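Local coordinates for 3-oxoacyl-[acyl-carrier-protein] synthase 3 (Pseudomonas aeruginosa, PDB 2X3E), which probably catalyses the first condensation of bacterial fatty acid synthesis, condensing the acetyl group of acetyl-CoA with malonyl-ACP, with loss of CO2, to give 3-oxobutanoyl-ACP, at residues L108-A120 / L307-V319. The protein carries 1 engineered substitution. Numbering follows the deposited sequence.
Engineered in segment 108-120: Ala-112 (natural residue Cys).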
loop_
_atom_site.group_PDB
_atom_site.type_symbol
_atom_site.label_atom_id
_atom_site.label_comp_id
_atom_site.label_asym_id
_atom_site.label_seq_id
_atom_site.Cartn_x
_atom_site.Cartn_y
_atom_site.Cartn_z
ATOM N N LEU A 108 -0.960 -1.899 2.045
ATOM C CA LEU A 108 -1.863 -1.055 1.264
ATOM C C LEU A 108 -2.527 -0.065 2.208
ATOM O O LEU A 108 -3.009 -0.454 3.269
ATOM C CB LEU A 108 -2.915 -1.918 0.556
ATOM C CG LEU A 108 -3.888 -1.209 -0.397
ATOM C CD1 LEU A 108 -4.314 -2.158 -1.522
ATOM C CD2 LEU A 108 -5.120 -0.648 0.334
ATOM N N SER A 109 -2.528 1.213 1.833
ATOM C CA SER A 109 -3.100 2.268 2.666
ATOM C C SER A 109 -4.377 2.816 2.044
ATOM O O SER A 109 -4.330 3.474 1.012
ATOM C CB SER A 109 -2.091 3.398 2.840
ATOM O OG SER A 109 -2.689 4.504 3.478
ATOM N N ALA A 110 -5.515 2.494 2.652
ATOM C CA ALA A 110 -6.802 3.080 2.273
ATOM C C ALA A 110 -7.721 3.196 3.492
ATOM O O ALA A 110 -8.940 3.079 3.379
ATOM C CB ALA A 110 -7.471 2.263 1.163
ATOM N N ALA A 111 -7.118 3.424 4.661
ATOM C CA ALA A 111 -7.860 3.730 5.873
ATOM C C ALA A 111 -8.949 2.691 6.150
ATOM O O ALA A 111 -8.687 1.489 6.080
ATOM C CB ALA A 111 -8.440 5.151 5.784
ATOM N N ALA A 112 -10.162 3.146 6.447
ATOM C CA ALA A 112 -11.255 2.243 6.801
ATOM C C ALA A 112 -11.803 1.466 5.587
ATOM O O ALA A 112 -12.595 0.533 5.758
ATOM C CB ALA A 112 -12.371 3.016 7.505
ATOM N N THR A 113 -11.386 1.850 4.376
ATOM C CA THR A 113 -11.700 1.100 3.151
ATOM C C THR A 113 -10.581 0.126 2.744
ATOM O O THR A 113 -10.629 -0.469 1.668
ATOM C CB THR A 113 -11.979 2.066 1.967
ATOM O OG1 THR A 113 -12.705 3.211 2.435
ATOM C CG2 THR A 113 -12.773 1.364 0.863
ATOM N N GLY A 114 -9.582 -0.039 3.608
ATOM C CA GLY A 114 -8.413 -0.859 3.308
ATOM C C GLY A 114 -8.698 -2.308 2.953
ATOM O O GLY A 114 -8.049 -2.862 2.076
ATOM N N PHE A 115 -9.656 -2.931 3.626
ATOM C CA PHE A 115 -9.960 -4.340 3.354
ATOM C C PHE A 115 -10.621 -4.528 1.976
ATOM O O PHE A 115 -10.296 -5.485 1.249
ATOM C CB PHE A 115 -10.819 -4.938 4.463
ATOM C CG PHE A 115 -10.938 -6.435 4.388
ATOM C CD1 PHE A 115 -9.879 -7.242 4.770
ATOM C CD2 PHE A 115 -12.106 -7.034 3.925
ATOM C CE1 PHE A 115 -9.977 -8.623 4.693
ATOM C CE2 PHE A 115 -12.214 -8.410 3.848
ATOM C CZ PHE A 115 -11.148 -9.208 4.237
ATOM N N VAL A 116 -11.511 -3.603 1.604
ATOM C CA VAL A 116 -12.146 -3.644 0.279
ATOM C C VAL A 116 -11.132 -3.398 -0.852
ATOM O O VAL A 116 -11.101 -4.155 -1.836
ATOM C CB VAL A 116 -13.338 -2.666 0.176
ATOM C CG1 VAL A 116 -13.988 -2.742 -1.202
ATOM C CG2 VAL A 116 -14.383 -2.983 1.249
ATOM N N TYR A 117 -10.314 -2.354 -0.707
ATOM C CA TYR A 117 -9.219 -2.076 -1.647
ATOM C C TYR A 117 -8.230 -3.226 -1.675
ATOM O O TYR A 117 -7.719 -3.584 -2.732
ATOM C CB TYR A 117 -8.474 -0.783 -1.277
ATOM C CG TYR A 117 -8.994 0.456 -1.978
ATOM C CD1 TYR A 117 -10.082 1.172 -1.479
ATOM C CD2 TYR A 117 -8.390 0.912 -3.140
ATOM C CE1 TYR A 117 -10.550 2.307 -2.136
ATOM C CE2 TYR A 117 -8.849 2.035 -3.799
ATOM C CZ TYR A 117 -9.924 2.732 -3.297
ATOM O OH TYR A 117 -10.348 3.857 -3.967
ATOM N N GLY A 118 -7.947 -3.775 -0.496
ATOM C CA GLY A 118 -7.099 -4.959 -0.365
ATOM C C GLY A 118 -7.599 -6.139 -1.172
ATOM O O GLY A 118 -6.811 -6.811 -1.832
ATOM N N LEU A 119 -8.905 -6.395 -1.130
ATOM C CA LEU A 119 -9.505 -7.487 -1.914
ATOM C C LEU A 119 -9.386 -7.242 -3.419
ATOM O O LEU A 119 -9.112 -8.167 -4.191
ATOM C CB LEU A 119 -10.971 -7.681 -1.533
ATOM C CG LEU A 119 -11.237 -8.321 -0.173
ATOM C CD1 LEU A 119 -12.703 -8.146 0.212
ATOM C CD2 LEU A 119 -10.848 -9.809 -0.202
ATOM N N ALA A 120 -9.587 -5.994 -3.830
ATOM C CA ALA A 120 -9.397 -5.601 -5.225
ATOM C C ALA A 120 -7.955 -5.864 -5.663
ATOM O O ALA A 120 -7.717 -6.423 -6.730
ATOM C CB ALA A 120 -9.739 -4.121 -5.413
ATOM N N LEU A 307 -19.654 -6.626 0.938
ATOM C CA LEU A 307 -18.778 -5.989 1.896
ATOM C C LEU A 307 -18.637 -4.550 1.432
ATOM O O LEU A 307 -18.476 -4.297 0.242
ATOM C CB LEU A 307 -17.404 -6.662 1.919
ATOM C CG LEU A 307 -17.379 -8.188 1.952
ATOM C CD1 LEU A 307 -15.934 -8.703 1.951
ATOM C CD2 LEU A 307 -18.133 -8.722 3.156
ATOM N N THR A 308 -18.688 -3.609 2.360
ATOM C CA THR A 308 -18.612 -2.204 1.985
ATOM C C THR A 308 -17.857 -1.368 3.016
ATOM O O THR A 308 -17.960 -1.600 4.224
ATOM C CB THR A 308 -20.023 -1.632 1.729
ATOM O OG1 THR A 308 -19.921 -0.297 1.210
ATOM C CG2 THR A 308 -20.853 -1.636 3.001
ATOM N N GLY A 309 -17.087 -0.401 2.520
ATOM C CA GLY A 309 -16.309 0.486 3.370
ATOM C C GLY A 309 -16.354 1.937 2.929
ATOM O O GLY A 309 -16.605 2.237 1.768
ATOM N N PHE A 310 -16.127 2.832 3.886
ATOM C CA PHE A 310 -15.921 4.261 3.629
ATOM C C PHE A 310 -14.957 4.752 4.706
ATOM O O PHE A 310 -15.061 4.335 5.853
ATOM C CB PHE A 310 -17.241 5.046 3.697
ATOM C CG PHE A 310 -17.053 6.527 3.911
ATOM C CD1 PHE A 310 -16.832 7.378 2.839
ATOM C CD2 PHE A 310 -17.066 7.061 5.191
ATOM C CE1 PHE A 310 -16.639 8.742 3.034
ATOM C CE2 PHE A 310 -16.879 8.421 5.397
ATOM C CZ PHE A 310 -16.663 9.264 4.310
ATOM N N GLY A 311 -14.023 5.626 4.351
ATOM C CA GLY A 311 -13.090 6.149 5.346
ATOM C C GLY A 311 -12.183 7.255 4.854
ATOM O O GLY A 311 -12.452 7.894 3.832
ATOM N N ALA A 312 -11.103 7.465 5.597
ATOM C CA ALA A 312 -10.170 8.542 5.339
ATOM C C ALA A 312 -9.635 8.476 3.911
ATOM O O ALA A 312 -9.485 7.385 3.342
ATOM C CB ALA A 312 -9.021 8.501 6.347
ATOM N N GLY A 313 -9.347 9.653 3.351
ATOM C CA GLY A 313 -8.862 9.781 1.979
ATOM C C GLY A 313 -9.445 10.992 1.260
ATOM O O GLY A 313 -8.694 11.843 0.798
ATOM N N LEU A 314 -10.770 11.082 1.119
ATOM C CA LEU A 314 -11.727 10.044 1.489
ATOM C C LEU A 314 -11.650 8.872 0.515
ATOM O O LEU A 314 -11.226 9.038 -0.633
ATOM C CB LEU A 314 -13.156 10.606 1.467
ATOM C CG LEU A 314 -13.441 11.780 2.408
ATOM C CD1 LEU A 314 -14.879 12.283 2.246
ATOM C CD2 LEU A 314 -13.168 11.392 3.848
ATOM N N THR A 315 -12.070 7.704 0.988
ATOM C CA THR A 315 -12.143 6.482 0.190
ATOM C C THR A 315 -13.461 5.769 0.445
ATOM O O THR A 315 -14.079 5.941 1.493
ATOM C CB THR A 315 -11.017 5.490 0.560
ATOM O OG1 THR A 315 -10.987 5.295 1.986
ATOM C CG2 THR A 315 -9.671 5.995 0.072
ATOM N N TRP A 316 -13.879 4.957 -0.522
ATOM C CA TRP A 316 -15.024 4.078 -0.349
ATOM C C TRP A 316 -14.938 2.939 -1.344
ATOM O O TRP A 316 -14.171 2.991 -2.320
ATOM C CB TRP A 316 -16.333 4.839 -0.573
ATOM C CG TRP A 316 -16.457 5.362 -1.967
ATOM C CD1 TRP A 316 -16.842 4.669 -3.073
ATOM C CD2 TRP A 316 -16.148 6.688 -2.407
ATOM N NE1 TRP A 316 -16.795 5.485 -4.185
ATOM C CE2 TRP A 316 -16.375 6.731 -3.799
ATOM C CE3 TRP A 316 -15.700 7.844 -1.758
ATOM C CZ2 TRP A 316 -16.177 7.893 -4.554
ATOM C CZ3 TRP A 316 -15.500 8.995 -2.511
ATOM C CH2 TRP A 316 -15.742 9.013 -3.889
ATOM N N GLY A 317 -15.746 1.917 -1.109
ATOM C CA GLY A 317 -15.893 0.838 -2.073
ATOM C C GLY A 317 -16.707 -0.318 -1.545
ATOM O O GLY A 317 -16.942 -0.425 -0.338
ATOM N N SER A 318 -17.152 -1.171 -2.459
ATOM C CA SER A 318 -17.867 -2.379 -2.086
ATOM C C SER A 318 -17.479 -3.528 -3.011
ATOM O O SER A 318 -16.967 -3.312 -4.111
ATOM C CB SER A 318 -19.380 -2.158 -2.156
ATOM O OG SER A 318 -19.764 -1.005 -1.432
ATOM N N VAL A 319 -17.725 -4.744 -2.530
ATOM C CA VAL A 319 -17.469 -5.978 -3.275
ATOM C C VAL A 319 -18.632 -6.933 -3.053
ATOM O O VAL A 319 -19.086 -7.085 -1.918
ATOM C CB VAL A 319 -16.201 -6.691 -2.771
ATOM C CG1 VAL A 319 -15.802 -7.811 -3.733
ATOM C CG2 VAL A 319 -15.061 -5.704 -2.586
#
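Val-116 and Thr-113, one helical turn apart, press onto the hairpin 307-319 where Gly-309 and Gly-317 pair and put no side chain in the way. The two methyls of Val-116 are shared between the paired strands: CG1, anti to the backbone N (chi1 -179°), lies 3.7 Å from Gly-317 C, while CG2 rests over the backbone at Gly-309 N, 3.9 Å away. Both branches of Thr-113 turn to strand 315-319. Its CG2 sits 3.5 Å from Trp-316 C, and its OG1 can give its proton to Thr-315 OG1 at 2.7 Å or, more weakly, to Thr-315 O at 3.2 Å. Thr-315 OG1 in turn donates to Ala-312 O (2.9 Å), reaching it from above the carbonyl plane and bracing the turn of the hairpin. Beside this, engineered Ala-112, cysteine in the natural enzyme and its predicted active-site residue, brings CB to 3.4 Å from Phe-310 O and touches His-250. The packing is consistent with holding the position of the natural cysteine at the N-terminal end of the buried helix, as in thiolase-fold enzymes. Helix 114-127 lies on one face of the sheet containing 304-311 and 315-322, helix 215-237 packs on the other, and Ile-286 of helix 285-295 touches both Val-116 and Leu-307.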